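Local coordinates for protein diaminopimelate decarboxylase (Phaeodactylum tricornutum, PDB 7JPJ) that probably catalyses the pyridoxal 5'-phosphate-dependent decarboxylation of diaminopimelate in lysine biosynthesis, and binds D-lysine in this crystal form, at residues G242-K245 against G246-T249. Sequence-based numbering, arbitrary orientation.
Sequences GRNK and GEVT. With DLY (D-lysine), chain C.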
# COMPACT_ATOMS: atom_id res chain seq x y z
N GLY A 242 11.65 -1.43 -19.11
CA GLY A 242 12.37 -0.22 -18.79
C GLY A 242 11.50 1.02 -18.94
O GLY A 242 11.35 1.55 -20.04
N ARG A 243 10.92 1.48 -17.83
CA ARG A 243 10.06 2.65 -17.90
C ARG A 243 10.86 3.91 -18.20
O ARG A 243 10.42 4.76 -18.99
CB ARG A 243 9.30 2.81 -16.58
CG ARG A 243 8.38 1.65 -16.25
CD ARG A 243 7.79 1.82 -14.86
NE ARG A 243 6.90 0.73 -14.48
CZ ARG A 243 7.31 -0.44 -14.00
NH1 ARG A 243 8.60 -0.67 -13.83
NH2 ARG A 243 6.42 -1.37 -13.68
N ASN A 244 12.03 4.05 -17.60
CA ASN A 244 12.82 5.27 -17.72
C ASN A 244 13.89 5.11 -18.79
O ASN A 244 14.36 4.01 -19.09
CB ASN A 244 13.47 5.61 -16.38
CG ASN A 244 12.48 5.59 -15.24
OD1 ASN A 244 11.74 6.55 -15.03
ND2 ASN A 244 12.45 4.49 -14.50
N LYS A 245 14.26 6.25 -19.39
CA LYS A 245 15.29 6.26 -20.41
C LYS A 245 16.60 5.70 -19.86
O LYS A 245 17.05 6.09 -18.78
CB LYS A 245 15.50 7.69 -20.93
CG LYS A 245 16.27 7.79 -22.23
CD LYS A 245 17.37 8.83 -22.15
CE LYS A 245 17.94 9.15 -23.53
NZ LYS A 245 18.02 7.94 -24.41
N GLY A 246 17.20 4.77 -20.61
CA GLY A 246 18.42 4.11 -20.21
C GLY A 246 18.22 2.70 -19.70
O GLY A 246 19.10 1.85 -19.89
N GLU A 247 17.09 2.42 -19.06
CA GLU A 247 16.80 1.07 -18.60
C GLU A 247 16.41 0.19 -19.77
O GLU A 247 15.79 0.64 -20.74
CB GLU A 247 15.69 1.10 -17.54
CG GLU A 247 16.04 1.93 -16.32
CD GLU A 247 14.86 2.16 -15.38
OE1 GLU A 247 13.71 2.11 -15.85
OE2 GLU A 247 15.10 2.39 -14.18
N VAL A 248 16.79 -1.09 -19.69
CA VAL A 248 16.64 -2.02 -20.80
C VAL A 248 15.35 -2.82 -20.62
O VAL A 248 15.10 -3.39 -19.55
CB VAL A 248 17.85 -2.96 -20.91
CG1 VAL A 248 17.55 -4.12 -21.85
CG2 VAL A 248 19.07 -2.19 -21.40
N THR A 249 14.53 -2.85 -21.67
CA THR A 249 13.37 -3.72 -21.73
C THR A 249 13.78 -5.06 -22.34
O THR A 249 14.57 -5.11 -23.28
CB THR A 249 12.26 -3.08 -22.58
OG1 THR A 249 11.75 -1.92 -21.90
CG2 THR A 249 11.11 -4.05 -22.82
N DLY C . 12.32 -2.42 -11.95
CA DLY C . 10.97 -2.89 -11.65
C DLY C . 10.24 -3.35 -12.92
O DLY C . 10.83 -3.45 -14.00
CB DLY C . 11.03 -4.03 -10.63
CG DLY C . 9.72 -4.28 -9.88
CD DLY C . 9.91 -5.35 -8.81
CE DLY C . 8.58 -5.76 -8.18
NZ DLY C . 8.74 -6.92 -7.26
OXT DLY C . 9.04 -3.63 -12.89
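Asn244 and Glu247, the first and last residues of a type II beta turn, bond to each other through both backbone and side chain, a worked example of a turn whose end residues share donors and acceptors. The backbone bond closing it runs from Glu247 N to Asn244 O (3.2 Å). The Glu247 carboxylate reaches back over the turn: OE1 takes Asn244 N at 3.1 Å and Asn244 ND2 at 3.0 Å, both donors approaching from the same face of the carboxylate, well above its plane. The two side chains lie alongside each other, pointing the same way, with amide and carboxylate planes 73° apart. Asn244 CG stands anti to its carbonyl carbon (chi1 -50°), and chi2 then brings ND2 to the carboxylate. Outside the turn ND2 donates to its strongest partner, Val328 O; a weak bond runs to Glu247 OE2. With an alanine here, Glu247 OE1 would probably keep the backbone N-H but lose its amide donor, and Val328 O would lose that bond. Gly246 has the positive phi commonly taken by glycine at the third position of a type II turn. Gly242 N donates to Thr249 OG1 (2.8 Å), nearly straight at 164°, joining the two ends of the stretch 242-249.

Arg243 carries the stretch's contact with the ligand. Its chain is extended from CG to NE; NE is held by Gly391 O, and NH1 donates to OXT of D-lysine at 3.1 Å, with the ligand's carboxylate carbon at the guanidinium edge. Arg321 lies close by, also lining the pocket. The arrangement is a type II turn in the loop between strand 232-234 and helix 252-270 of the TIM-barrel pyridoxal-binding domain, bringing an arginine to the D-lysine carboxylate.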